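Local structure of aspergillopepsin-2 heavy chain (Aspergillus niger var. macrosporus, 1Y43) at residues Cys6-Val11 with Ile108-Glu113; Ile22-Val27 with Trp41-Pro46; Phe124-Phe129 with Ser167-Tyr172; Gly15-Thr20 with Glu102-Trp107. The protein forms the heavy chain of an acid endopeptidase of the G1 (glutamic-type) peptidase family, which cleaves peptide bonds within proteins. All coordinates share one frame; numbering follows the deposited sequence.

Contact 1 of 4, residues Cys6-Val11 with Ile108-Glu113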
loop_
_atom_site.group_PDB
_atom_site.type_symbol
_atom_site.label_atom_id
_atom_site.label_comp_id
_atom_site.label_asym_id
_atom_site.label_seq_id
_atom_site.Cartn_x
_atom_site.Cartn_y
_atom_site.Cartn_z
ATOM N N CYS B 6 -5.215 -13.755 1.954
ATOM C CA CYS B 6 -4.247 -12.789 1.424
ATOM C C CYS B 6 -4.350 -11.450 2.137
ATOM O O CYS B 6 -5.304 -11.180 2.873
ATOM C CB CYS B 6 -4.506 -12.512 -0.066
ATOM S SG CYS B 6 -4.488 -13.928 -1.212
ATOM N N ALA B 7 -3.376 -10.592 1.845
ATOM C CA ALA B 7 -3.323 -9.228 2.355
ATOM C C ALA B 7 -2.386 -8.493 1.396
ATOM O O ALA B 7 -1.687 -9.129 0.613
ATOM C CB ALA B 7 -2.773 -9.205 3.778
ATOM N N SER B 8 -2.428 -7.171 1.391
ATOM C CA SER B 8 -1.541 -6.402 0.531
ATOM C C SER B 8 -0.985 -5.217 1.331
ATOM O O SER B 8 -1.606 -4.762 2.302
ATOM C CB SER B 8 -2.303 -5.892 -0.699
ATOM O OG SER B 8 -3.251 -4.902 -0.323
ATOM N N ALA B 9 0.177 -4.728 0.930
ATOM C CA ALA B 9 0.781 -3.567 1.570
ATOM C C ALA B 9 1.182 -2.674 0.407
ATOM O O ALA B 9 1.807 -3.138 -0.556
ATOM C CB ALA B 9 2.013 -3.962 2.370
ATOM N N TRP B 10 0.840 -1.398 0.494
ATOM C CA TRP B 10 1.159 -0.469 -0.575
ATOM C C TRP B 10 1.250 0.978 -0.100
ATOM O O TRP B 10 0.874 1.293 1.025
ATOM C CB TRP B 10 0.082 -0.578 -1.674
ATOM C CG TRP B 10 -1.336 -0.458 -1.191
ATOM C CD1 TRP B 10 -2.158 -1.479 -0.784
ATOM C CD2 TRP B 10 -2.126 0.739 -1.129
ATOM N NE1 TRP B 10 -3.405 -0.990 -0.490
ATOM C CE2 TRP B 10 -3.414 0.367 -0.692
ATOM C CE3 TRP B 10 -1.867 2.088 -1.409
ATOM C CZ2 TRP B 10 -4.450 1.298 -0.531
ATOM C CZ3 TRP B 10 -2.904 3.015 -1.246
ATOM C CH2 TRP B 10 -4.175 2.612 -0.812
ATOM N N VAL B 11 1.825 1.833 -0.945
ATOM C CA VAL B 11 1.862 3.266 -0.672
ATOM C C VAL B 11 1.108 3.888 -1.841
ATOM O O VAL B 11 1.070 3.328 -2.959
ATOM C CB VAL B 11 3.299 3.867 -0.593
ATOM C CG1 VAL B 11 4.042 3.277 0.574
ATOM C CG2 VAL B 11 4.047 3.680 -1.908
ATOM N N ILE B 108 -0.591 1.753 3.489
ATOM C CA ILE B 108 -1.718 0.880 3.808
ATOM C C ILE B 108 -1.519 -0.631 3.665
ATOM O O ILE B 108 -0.748 -1.085 2.828
ATOM C CB ILE B 108 -2.906 1.260 2.840
ATOM C CG1 ILE B 108 -3.299 2.740 2.995
ATOM C CG2 ILE B 108 -4.115 0.346 3.028
ATOM C CD1 ILE B 108 -3.972 3.086 4.321
ATOM N N VAL B 109 -2.172 -1.378 4.567
ATOM C CA VAL B 109 -2.242 -2.832 4.502
ATOM C C VAL B 109 -3.749 -3.023 4.235
ATOM O O VAL B 109 -4.605 -2.560 5.002
ATOM C CB VAL B 109 -1.800 -3.533 5.803
ATOM C CG1 VAL B 109 -2.101 -5.019 5.713
ATOM C CG2 VAL B 109 -0.303 -3.342 6.020
ATOM N N GLU B 110 -4.070 -3.679 3.133
ATOM C CA GLU B 110 -5.456 -3.832 2.726
ATOM C C GLU B 110 -5.981 -5.244 2.550
ATOM O O GLU B 110 -5.233 -6.174 2.223
ATOM C CB GLU B 110 -5.648 -3.078 1.404
ATOM C CG GLU B 110 -7.013 -3.258 0.750
ATOM C CD GLU B 110 -7.175 -2.485 -0.555
ATOM O OE1 GLU B 110 -6.276 -1.721 -0.949
ATOM O OE2 GLU B 110 -8.228 -2.645 -1.191
ATOM N N ASP B 111 -7.282 -5.388 2.801
ATOM C CA ASP B 111 -7.974 -6.643 2.559
ATOM C C ASP B 111 -8.667 -6.291 1.231
ATOM O O ASP B 111 -9.672 -5.580 1.214
ATOM C CB ASP B 111 -9.009 -6.926 3.658
ATOM C CG ASP B 111 -9.707 -8.271 3.465
ATOM O OD1 ASP B 111 -9.402 -8.963 2.469
ATOM O OD2 ASP B 111 -10.554 -8.642 4.294
ATOM N N PHE B 112 -8.080 -6.720 0.119
ATOM C CA PHE B 112 -8.612 -6.385 -1.200
ATOM C C PHE B 112 -9.822 -7.196 -1.673
ATOM O O PHE B 112 -10.098 -8.276 -1.162
ATOM C CB PHE B 112 -7.480 -6.404 -2.237
ATOM C CG PHE B 112 -6.746 -7.719 -2.344
ATOM C CD1 PHE B 112 -7.214 -8.713 -3.194
ATOM C CD2 PHE B 112 -5.570 -7.952 -1.620
ATOM C CE1 PHE B 112 -6.524 -9.913 -3.347
ATOM C CE2 PHE B 112 -4.870 -9.149 -1.765
ATOM C CZ PHE B 112 -5.350 -10.136 -2.627
ATOM N N GLU B 113 -10.560 -6.646 -2.632
ATOM C CA GLU B 113 -11.741 -7.330 -3.177
ATOM C C GLU B 113 -11.304 -8.451 -4.098
ATOM O O GLU B 113 -10.360 -8.291 -4.870
ATOM C CB GLU B 113 -12.579 -6.378 -4.016
ATOM C CG GLU B 113 -12.962 -5.114 -3.323
ATOM C CD GLU B 113 -12.887 -3.919 -4.247
ATOM O OE1 GLU B 113 -12.161 -4.001 -5.274
ATOM O OE2 GLU B 113 -13.545 -2.889 -3.950
HETATM O O HOH W 1 -4.861 -4.214 -2.840
#

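Contact 2 of 4, residues Ile22-Val27 with Trp41-Pro46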
loop_
_atom_site.group_PDB
_atom_site.type_symbol
_atom_site.label_atom_id
_atom_site.label_comp_id
_atom_site.label_asym_id
_atom_site.label_seq_id
_atom_site.Cartn_x
_atom_site.Cartn_y
_atom_site.Cartn_z
ATOM N N ILE B 22 -6.476 6.799 -7.755
ATOM C CA ILE B 22 -5.519 6.350 -6.764
ATOM C C ILE B 22 -4.303 5.874 -7.534
ATOM O O ILE B 22 -4.424 5.048 -8.442
ATOM C CB ILE B 22 -5.959 5.130 -5.926
ATOM C CG1 ILE B 22 -7.376 5.283 -5.390
ATOM C CG2 ILE B 22 -4.976 4.950 -4.761
ATOM C CD1 ILE B 22 -7.816 4.139 -4.497
ATOM N N LEU B 23 -3.147 6.449 -7.224
ATOM C CA LEU B 23 -1.888 6.030 -7.831
ATOM C C LEU B 23 -1.259 5.199 -6.699
ATOM O O LEU B 23 -0.922 5.742 -5.633
ATOM C CB LEU B 23 -1.008 7.237 -8.183
ATOM C CG LEU B 23 0.472 6.956 -8.478
ATOM C CD1 LEU B 23 0.647 5.896 -9.571
ATOM C CD2 LEU B 23 1.160 8.245 -8.871
ATOM N N GLN B 24 -1.076 3.899 -6.930
ATOM C CA GLN B 24 -0.563 3.033 -5.872
ATOM C C GLN B 24 0.281 1.890 -6.404
ATOM O O GLN B 24 0.194 1.518 -7.575
ATOM C CB GLN B 24 -1.744 2.439 -5.103
ATOM C CG GLN B 24 -2.767 1.804 -6.036
ATOM C CD GLN B 24 -4.034 1.324 -5.342
ATOM O OE1 GLN B 24 -4.097 1.157 -4.121
ATOM N NE2 GLN B 24 -5.019 1.062 -6.165
ATOM N N THR B 25 1.150 1.378 -5.545
ATOM C CA THR B 25 2.014 0.269 -5.915
ATOM C C THR B 25 2.327 -0.497 -4.643
ATOM O O THR B 25 2.447 0.093 -3.557
ATOM C CB THR B 25 3.297 0.738 -6.635
ATOM O OG1 THR B 25 3.897 -0.381 -7.305
ATOM C CG2 THR B 25 4.320 1.324 -5.645
ATOM N N GLY B 26 2.418 -1.817 -4.756
ATOM C CA GLY B 26 2.694 -2.612 -3.581
ATOM C C GLY B 26 2.906 -4.080 -3.853
ATOM O O GLY B 26 3.179 -4.495 -4.979
ATOM N N VAL B 27 2.717 -4.869 -2.802
ATOM C CA VAL B 27 2.939 -6.301 -2.851
ATOM C C VAL B 27 1.793 -7.053 -2.196
ATOM O O VAL B 27 1.233 -6.583 -1.202
ATOM C CB VAL B 27 4.227 -6.638 -2.056
ATOM C CG1 VAL B 27 4.405 -8.138 -1.937
ATOM C CG2 VAL B 27 5.447 -5.999 -2.722
ATOM N N TRP B 41 2.827 -5.292 -7.770
ATOM C CA TRP B 41 1.874 -4.762 -8.739
ATOM C C TRP B 41 1.783 -3.239 -8.691
ATOM O O TRP B 41 2.286 -2.610 -7.751
ATOM C CB TRP B 41 0.483 -5.343 -8.432
ATOM C CG TRP B 41 0.052 -5.153 -6.981
ATOM C CD1 TRP B 41 0.256 -6.026 -5.945
ATOM C CD2 TRP B 41 -0.549 -3.980 -6.402
ATOM N NE1 TRP B 41 -0.166 -5.463 -4.759
ATOM C CE2 TRP B 41 -0.663 -4.210 -5.008
ATOM C CE3 TRP B 41 -0.995 -2.753 -6.920
ATOM C CZ2 TRP B 41 -1.197 -3.264 -4.132
ATOM C CZ3 TRP B 41 -1.528 -1.810 -6.043
ATOM C CH2 TRP B 41 -1.622 -2.076 -4.664
ATOM N N TYR B 42 1.151 -2.653 -9.708
ATOM C CA TYR B 42 0.933 -1.205 -9.754
ATOM C C TYR B 42 -0.495 -0.983 -10.229
ATOM O O TYR B 42 -1.089 -1.861 -10.863
ATOM C CB TYR B 42 1.897 -0.489 -10.712
ATOM C CG TYR B 42 1.782 -0.925 -12.156
ATOM C CD1 TYR B 42 0.826 -0.362 -13.008
ATOM C CD2 TYR B 42 2.623 -1.920 -12.660
ATOM C CE1 TYR B 42 0.714 -0.782 -14.326
ATOM C CE2 TYR B 42 2.527 -2.351 -13.974
ATOM C CZ TYR B 42 1.569 -1.778 -14.801
ATOM O OH TYR B 42 1.474 -2.211 -16.102
ATOM N N GLU B 43 -1.041 0.190 -9.936
ATOM C CA GLU B 43 -2.392 0.503 -10.357
ATOM C C GLU B 43 -2.677 1.984 -10.308
ATOM O O GLU B 43 -2.251 2.680 -9.386
ATOM C CB GLU B 43 -3.416 -0.213 -9.461
ATOM C CG GLU B 43 -4.873 0.175 -9.770
ATOM C CD GLU B 43 -5.907 -0.750 -9.133
ATOM O OE1 GLU B 43 -5.590 -1.461 -8.152
ATOM O OE2 GLU B 43 -7.041 -0.781 -9.660
ATOM N N TRP B 44 -3.327 2.473 -11.347
ATOM C CA TRP B 44 -3.766 3.851 -11.371
ATOM C C TRP B 44 -5.291 3.709 -11.476
ATOM O O TRP B 44 -5.856 3.642 -12.576
ATOM C CB TRP B 44 -3.199 4.644 -12.558
ATOM C CG TRP B 44 -3.501 6.136 -12.470
ATOM C CD1 TRP B 44 -4.740 6.731 -12.310
ATOM C CD2 TRP B 44 -2.557 7.206 -12.495
ATOM N NE1 TRP B 44 -4.607 8.086 -12.231
ATOM C CE2 TRP B 44 -3.276 8.410 -12.339
ATOM C CE3 TRP B 44 -1.159 7.265 -12.625
ATOM C CZ2 TRP B 44 -2.650 9.666 -12.311
ATOM C CZ3 TRP B 44 -0.539 8.510 -12.596
ATOM C CH2 TRP B 44 -1.282 9.689 -12.439
ATOM N N TYR B 45 -5.933 3.541 -10.325
ATOM C CA TYR B 45 -7.382 3.397 -10.251
ATOM C C TYR B 45 -8.011 4.606 -10.948
ATOM O O TYR B 45 -7.552 5.726 -10.748
ATOM C CB TYR B 45 -7.779 3.331 -8.773
ATOM C CG TYR B 45 -9.260 3.292 -8.513
ATOM C CD1 TYR B 45 -10.003 4.474 -8.423
ATOM C CD2 TYR B 45 -9.924 2.078 -8.353
ATOM C CE1 TYR B 45 -11.381 4.448 -8.175
ATOM C CE2 TYR B 45 -11.303 2.036 -8.100
ATOM C CZ TYR B 45 -12.025 3.225 -8.018
ATOM O OH TYR B 45 -13.391 3.194 -7.796
ATOM N N PRO B 46 -9.146 4.429 -11.655
ATOM C CA PRO B 46 -9.951 3.227 -11.901
ATOM C C PRO B 46 -9.507 2.169 -12.899
ATOM O O PRO B 46 -10.288 1.265 -13.201
ATOM C CB PRO B 46 -11.316 3.806 -12.256
ATOM C CG PRO B 46 -10.947 4.970 -13.064
ATOM C CD PRO B 46 -9.796 5.600 -12.272
HETATM O O HOH W 2 -7.356 -0.002 -5.918
#

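Contact 3 of 4, residues Phe124-Phe129 with Ser167-Tyr172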
loop_
_atom_site.group_PDB
_atom_site.type_symbol
_atom_site.label_atom_id
_atom_site.label_comp_id
_atom_site.label_asym_id
_atom_site.label_seq_id
_atom_site.Cartn_x
_atom_site.Cartn_y
_atom_site.Cartn_z
ATOM N N PHE B 124 -0.711 -11.786 8.822
ATOM C CA PHE B 124 0.630 -11.415 8.368
ATOM C C PHE B 124 1.568 -11.051 9.521
ATOM O O PHE B 124 2.673 -10.562 9.280
ATOM C CB PHE B 124 0.531 -10.224 7.397
ATOM C CG PHE B 124 -0.304 -9.085 7.931
ATOM C CD1 PHE B 124 0.248 -8.129 8.776
ATOM C CD2 PHE B 124 -1.659 -8.994 7.626
ATOM C CE1 PHE B 124 -0.541 -7.112 9.316
ATOM C CE2 PHE B 124 -2.447 -7.980 8.164
ATOM C CZ PHE B 124 -1.887 -7.041 9.003
ATOM N N GLY B 125 1.113 -11.241 10.760
ATOM C CA GLY B 125 1.924 -10.897 11.911
ATOM C C GLY B 125 1.907 -9.397 12.078
ATOM O O GLY B 125 0.976 -8.834 12.646
ATOM N N SER B 126 2.899 -8.736 11.505
ATOM C CA SER B 126 2.992 -7.288 11.586
ATOM C C SER B 126 3.737 -6.787 10.355
ATOM O O SER B 126 4.528 -7.532 9.760
ATOM C CB SER B 126 3.747 -6.900 12.860
ATOM O OG SER B 126 3.531 -5.555 13.176
ATOM N N VAL B 127 3.404 -5.580 9.911
ATOM C CA VAL B 127 4.085 -4.950 8.783
ATOM C C VAL B 127 4.473 -3.561 9.266
ATOM O O VAL B 127 3.641 -2.831 9.810
ATOM C CB VAL B 127 3.177 -4.801 7.526
ATOM C CG1 VAL B 127 3.851 -3.913 6.491
ATOM C CG2 VAL B 127 2.884 -6.166 6.911
ATOM N N THR B 128 5.746 -3.218 9.131
ATOM C CA THR B 128 6.199 -1.894 9.519
ATOM C C THR B 128 6.817 -1.186 8.321
ATOM O O THR B 128 7.702 -1.730 7.656
ATOM C CB THR B 128 7.270 -1.921 10.649
ATOM O OG1 THR B 128 6.714 -2.496 11.837
ATOM C CG2 THR B 128 7.744 -0.504 10.965
ATOM N N PHE B 129 6.274 -0.022 7.998
ATOM C CA PHE B 129 6.811 0.808 6.930
ATOM C C PHE B 129 7.806 1.743 7.621
ATOM O O PHE B 129 7.434 2.447 8.564
ATOM C CB PHE B 129 5.723 1.689 6.322
ATOM C CG PHE B 129 4.686 0.944 5.521
ATOM C CD1 PHE B 129 3.513 0.483 6.120
ATOM C CD2 PHE B 129 4.845 0.781 4.152
ATOM C CE1 PHE B 129 2.499 -0.124 5.348
ATOM C CE2 PHE B 129 3.839 0.177 3.380
ATOM C CZ PHE B 129 2.674 -0.270 3.979
ATOM N N SER B 167 7.554 6.151 10.844
ATOM C CA SER B 167 7.122 4.792 10.550
ATOM C C SER B 167 5.652 4.562 10.842
ATOM O O SER B 167 4.995 5.372 11.515
ATOM C CB SER B 167 7.958 3.781 11.347
ATOM O OG SER B 167 7.723 3.886 12.749
ATOM N N VAL B 168 5.138 3.476 10.266
ATOM C CA VAL B 168 3.756 3.062 10.440
ATOM C C VAL B 168 3.810 1.550 10.662
ATOM O O VAL B 168 4.403 0.839 9.854
ATOM C CB VAL B 168 2.929 3.337 9.161
ATOM C CG1 VAL B 168 1.480 2.899 9.359
ATOM C CG2 VAL B 168 2.999 4.808 8.787
ATOM N N THR B 169 3.219 1.062 11.746
ATOM C CA THR B 169 3.203 -0.365 12.026
ATOM C C THR B 169 1.759 -0.853 12.089
ATOM O O THR B 169 0.936 -0.258 12.785
ATOM C CB THR B 169 3.892 -0.693 13.382
ATOM O OG1 THR B 169 5.279 -0.331 13.323
ATOM C CG2 THR B 169 3.765 -2.170 13.713
ATOM N N VAL B 170 1.452 -1.883 11.310
ATOM C CA VAL B 170 0.123 -2.484 11.292
ATOM C C VAL B 170 0.290 -3.906 11.801
ATOM O O VAL B 170 1.070 -4.684 11.244
ATOM C CB VAL B 170 -0.489 -2.543 9.857
ATOM C CG1 VAL B 170 -1.880 -3.184 9.897
ATOM C CG2 VAL B 170 -0.556 -1.156 9.250
ATOM N N THR B 171 -0.429 -4.235 12.864
ATOM C CA THR B 171 -0.354 -5.565 13.459
ATOM C C THR B 171 -1.686 -6.300 13.326
ATOM O O THR B 171 -2.761 -5.715 13.501
ATOM C CB THR B 171 -0.001 -5.483 14.946
ATOM O OG1 THR B 171 1.203 -4.726 15.108
ATOM C CG2 THR B 171 0.190 -6.875 15.502
ATOM N N TYR B 172 -1.610 -7.572 12.957
ATOM C CA TYR B 172 -2.808 -8.382 12.820
ATOM C C TYR B 172 -3.320 -8.776 14.212
ATOM O O TYR B 172 -2.544 -9.148 15.091
ATOM C CB TYR B 172 -2.517 -9.622 11.968
ATOM C CG TYR B 172 -3.721 -10.533 11.809
ATOM C CD1 TYR B 172 -4.612 -10.355 10.765
ATOM C CD2 TYR B 172 -3.981 -11.550 12.729
ATOM C CE1 TYR B 172 -5.740 -11.153 10.626
ATOM C CE2 TYR B 172 -5.098 -12.361 12.610
ATOM C CZ TYR B 172 -5.979 -12.149 11.544
ATOM O OH TYR B 172 -7.091 -12.939 11.394
HETATM O O HOH W 3 -0.108 -10.637 14.780
#

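Contact 4 of 4, residues Gly15-Thr20 with Glu102-Trp107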
loop_
_atom_site.group_PDB
_atom_site.type_symbol
_atom_site.label_atom_id
_atom_site.label_comp_id
_atom_site.label_asym_id
_atom_site.label_seq_id
_atom_site.Cartn_x
_atom_site.Cartn_y
_atom_site.Cartn_z
ATOM N N GLY B 15 -7.535 8.541 -2.955
ATOM C CA GLY B 15 -8.386 7.394 -2.705
ATOM C C GLY B 15 -9.210 7.460 -1.427
ATOM O O GLY B 15 -10.155 6.690 -1.282
ATOM N N ASP B 16 -8.863 8.347 -0.498
ATOM C CA ASP B 16 -9.631 8.452 0.743
ATOM C C ASP B 16 -10.635 9.603 0.653
ATOM O O ASP B 16 -11.841 9.375 0.715
ATOM C CB ASP B 16 -8.709 8.612 1.955
ATOM C CG ASP B 16 -9.469 8.631 3.273
ATOM O OD1 ASP B 16 -10.679 8.324 3.302
ATOM O OD2 ASP B 16 -8.850 8.955 4.293
ATOM N N THR B 17 -10.149 10.838 0.547
ATOM C CA THR B 17 -11.038 11.997 0.412
ATOM C C THR B 17 -11.101 12.459 -1.046
ATOM O O THR B 17 -11.844 13.380 -1.393
ATOM C CB THR B 17 -10.617 13.182 1.314
ATOM O OG1 THR B 17 -9.284 13.588 0.991
ATOM C CG2 THR B 17 -10.675 12.784 2.778
ATOM N N CYS B 18 -10.260 11.864 -1.885
ATOM C CA CYS B 18 -10.232 12.174 -3.309
ATOM C C CYS B 18 -10.721 10.890 -3.965
ATOM O O CYS B 18 -10.043 9.870 -3.898
ATOM C CB CYS B 18 -8.811 12.477 -3.759
ATOM S SG CYS B 18 -8.732 12.660 -5.561
ATOM N N GLU B 19 -11.883 10.945 -4.603
ATOM C CA GLU B 19 -12.495 9.753 -5.195
ATOM C C GLU B 19 -12.248 9.432 -6.662
ATOM O O GLU B 19 -12.622 8.356 -7.123
ATOM C CB GLU B 19 -14.015 9.812 -5.025
ATOM C CG GLU B 19 -14.504 10.441 -3.734
ATOM C CD GLU B 19 -14.235 9.580 -2.520
ATOM O OE1 GLU B 19 -14.345 8.334 -2.626
ATOM O OE2 GLU B 19 -13.929 10.161 -1.453
ATOM N N THR B 20 -11.640 10.337 -7.404
ATOM C CA THR B 20 -11.463 10.103 -8.827
ATOM C C THR B 20 -10.295 9.218 -9.283
ATOM O O THR B 20 -10.293 8.735 -10.421
ATOM C CB THR B 20 -11.442 11.454 -9.551
ATOM O OG1 THR B 20 -10.513 12.315 -8.878
ATOM C CG2 THR B 20 -12.844 12.108 -9.491
ATOM N N GLU B 102 -4.356 14.953 -5.342
ATOM C CA GLU B 102 -3.114 15.114 -4.586
ATOM C C GLU B 102 -3.387 15.571 -3.151
ATOM O O GLU B 102 -2.600 16.307 -2.549
ATOM C CB GLU B 102 -2.127 16.030 -5.326
ATOM C CG GLU B 102 -1.709 15.452 -6.666
ATOM C CD GLU B 102 -0.676 16.281 -7.408
ATOM O OE1 GLU B 102 -0.402 17.435 -7.019
ATOM O OE2 GLU B 102 -0.130 15.748 -8.391
ATOM N N THR B 103 -4.493 15.075 -2.591
ATOM C CA THR B 103 -4.895 15.427 -1.236
ATOM C C THR B 103 -4.655 14.344 -0.193
ATOM O O THR B 103 -4.787 14.605 0.996
ATOM C CB THR B 103 -6.372 15.897 -1.177
ATOM O OG1 THR B 103 -7.218 14.879 -1.713
ATOM C CG2 THR B 103 -6.554 17.189 -1.986
ATOM N N ASN B 104 -4.350 13.119 -0.622
ATOM C CA ASN B 104 -4.065 12.050 0.350
ATOM C C ASN B 104 -2.743 11.349 0.006
ATOM O O ASN B 104 -2.423 11.168 -1.172
ATOM C CB ASN B 104 -5.122 10.948 0.327
ATOM C CG ASN B 104 -6.538 11.455 0.371
ATOM O OD1 ASN B 104 -7.429 10.842 -0.204
ATOM N ND2 ASN B 104 -6.765 12.548 1.101
ATOM N N ALA B 105 -1.966 11.014 1.031
ATOM C CA ALA B 105 -0.709 10.270 0.885
ATOM C C ALA B 105 -0.898 9.187 1.940
ATOM O O ALA B 105 -1.240 9.496 3.079
ATOM C CB ALA B 105 0.505 11.145 1.230
ATOM N N GLU B 106 -0.688 7.925 1.589
ATOM C CA GLU B 106 -0.932 6.851 2.560
ATOM C C GLU B 106 -0.019 5.639 2.474
ATOM O O GLU B 106 0.604 5.396 1.443
ATOM C CB GLU B 106 -2.405 6.403 2.463
ATOM C CG GLU B 106 -2.816 5.799 1.115
ATOM C CD GLU B 106 -3.468 6.786 0.143
ATOM O OE1 GLU B 106 -3.840 7.905 0.537
ATOM O OE2 GLU B 106 -3.587 6.429 -1.046
ATOM N N TRP B 107 0.063 4.921 3.605
ATOM C CA TRP B 107 0.843 3.695 3.793
ATOM C C TRP B 107 -0.232 2.744 4.305
ATOM O O TRP B 107 -0.707 2.890 5.439
ATOM C CB TRP B 107 1.931 3.917 4.851
ATOM C CG TRP B 107 2.919 4.986 4.460
ATOM C CD1 TRP B 107 4.083 4.812 3.769
ATOM C CD2 TRP B 107 2.794 6.397 4.711
ATOM N NE1 TRP B 107 4.686 6.042 3.572
ATOM C CE2 TRP B 107 3.929 7.018 4.137
ATOM C CE3 TRP B 107 1.836 7.185 5.364
ATOM C CZ2 TRP B 107 4.122 8.413 4.195
ATOM C CZ3 TRP B 107 2.033 8.568 5.418
ATOM C CH2 TRP B 107 3.169 9.162 4.835
HETATM O O HOH W 4 -9.103 16.194 0.763
#

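Contact 1 of 4, residues Cys6-Val11 with Ile108-Glu113
W10 spreads one face of its indole over the branched side chain of I108. Its CG sits between the backbone N and the carbonyl carbon, from where the ring turns across I108. The CB of I108 stands 3.8 Å from the centroid of the six-membered ring and 19° off its normal, a CH-pi contact. The two residues are an antiparallel hydrogen-bonded pair joining strands 4-13 and 104-114 in one sheet of the beta sandwich, on the face of S8 and E110. W10 N reaches I108 O at 2.8 Å.

W10 NE1 donates to E110 OE1 over 3.0 Å, using that oxygen's anti lone pair. OE1 lies near the edge but 27° out of the indole plane, and the bond is bent (132° at the hydrogen). A water 3.1 Å from S8 OG also gives a weak bond to E110 OE1. F112 swings its ring back toward the strand, CZ resting 3.6 Å from the CB of C6, whose sulfur is joined to C30.

I108, V109 and E110 continue the sheet into a strand of another chain. One carboxylate oxygen thus takes a bent N-H bond and a weak water bond, which probably limits how freely the E110 head group turns.

Contact 2 of 4, residues Ile22-Val27 with Trp41-Pro46
This is the antiparallel pairing of a beta hairpin, strands 22-32 and 35-45, within the sheet that also contains strand 4-13. The short segments run at 172° to each other, and hydrogen-bonded pairs I22-Y45, Q24-E43 and G26-W41 alternate with L23-W44 and T25-Y42.

W41 lays its indole back across the neighbouring strand. The amide N of G26 lies 3.8 Å above the ring plane, over its centre, and G26 CA makes a CH-pi contact with the six-membered ring. A chi1 of 52° puts CG between the backbone N and the carbonyl carbon; the indole then lies against the backbone of G26, where a CB would come within 3.3 Å of W41 CZ2. Q24 approaches the rim instead, its CG 3.8 Å from W41 CZ3, and W10, on strand 4-13 beyond strand 22-32, meets the W41 ring. On the sheet face that carries L23, T25, Y42 and W44, L23 CD1 touches W44 CE3 at 3.8 Å, and W44 NE1 is bonded to G98 O.

W41 O takes two donors from opposite faces of its carbonyl plane: T25 OG1 at 2.8 Å and G26 N at 3.1 Å. The hydroxyl of T25 is therefore spent on the backbone, whereas the Q24 amide and the E43 carboxylate, side by side, are bridged by a water (2.6 Å from Q24 NE2) whose bond to E43 OE1 is weak, rather than bonded directly.

Contact 3 of 4, residues Phe124-Phe129 with Ser167-Tyr172
F124 and Y172 form the apolar centre, with V170 beside them. The CB of Y172 sits over one face of the F124 ring, 4.1 Å from its centroid and 14° off the normal. The tyrosine ring presents its edge to the same phenyl in a T-shaped pair, centroids 5.9 Å apart and planes at 80°. F124 CZ reaches V170 CG1 at 4.0 Å, and V170 O lies in the ring plane, 3.5 Å from F124 CE1.

V127, F129, V168 and V170 share one face of the antiparallel pair. V127 and V170 rest on V109, F124 on A7 and F129 on A9, so this face packs against the other sheet of a beta sandwich, the fold expected of the concanavalin-like clan.

The outer face carries hydroxyls. S126 OG and T171 OG1 are hydrogen-bonded at 3.1 Å, and T128 OG1 and T169 OG1 at 3.0 Å. Each of the latter threonines has OG1 anti to its carbonyl carbon, beside its backbone N, which brings the two oxygens together across the strands.

Where the pairing ends, G125 O accepts Y172 N at 2.9 Å along a nearly straight bond (173°) and also a water that donates to Y172 O. The chemistry divides by face: carbon packs inward, whereas hydroxyls pair across the strands on the partly exposed side, either oxygen able to donate.

Contact 4 of 4, residues Gly15-Thr20 with Glu102-Trp107
N104 turns its carboxamide into the loop 15-20 and uses both ends of it. On the acceptor side, OD1 takes D16 N at 2.9 Å and T17 N at 2.8 Å, both approaching from the same face of the amide plane. C18 N adds a weak third bond at 3.4 Å, so three successive backbone N-H groups converge on one oxygen. On the donor side, ND2 gives a hydrogen to T17 OG1 at 2.7 Å; that bond is nearly straight (167°), with the hydroxyl oxygen only 6° out of the amide plane.

The asparagine stands at the start of strand 104-114, its backbone bonded to D14, while its side chain ties the irregular loop between strands 4-13 and 22-32 to that strand; from N104 the strand also pairs antiparallel with a strand of another chain. Within the loop, G15 N closes weakly on C18 O. D14, just before it, accepts the backbone N of T103 and of N104 at OD1 and that of E102 at OD2.

T17 OG1 also meets a water at 2.6 Å, which bonds weakly to T103 OG1. That threonine oxygen lies 3.5 Å from the CB of C18, whose sulfur is linked covalently to C101.

Overall arrangement
From the N terminus, strand 4-13 supplies the first half of contact 1, and the loop that follows it opens contact 4. Contact 2 opens next and is first to close, at 41-46, completing a hairpin. Contact 4 closes at 102-107 and contact 1 directly after it, on the same strand 104-114, so contact 2 nests inside contact 4 and contact 4 inside contact 1. Contact 3 follows in series; none cross. Contacts 1, 2 and 4 reach one sheet; contacts 1 and 2 meet where A9 O and V27 N, 3.0 Å apart, probably hydrogen-bond. Contact 3 belongs to the five-stranded sheet and meets contact 1 through F124 and V170 on V109. Contacts 2 and 3 do not touch.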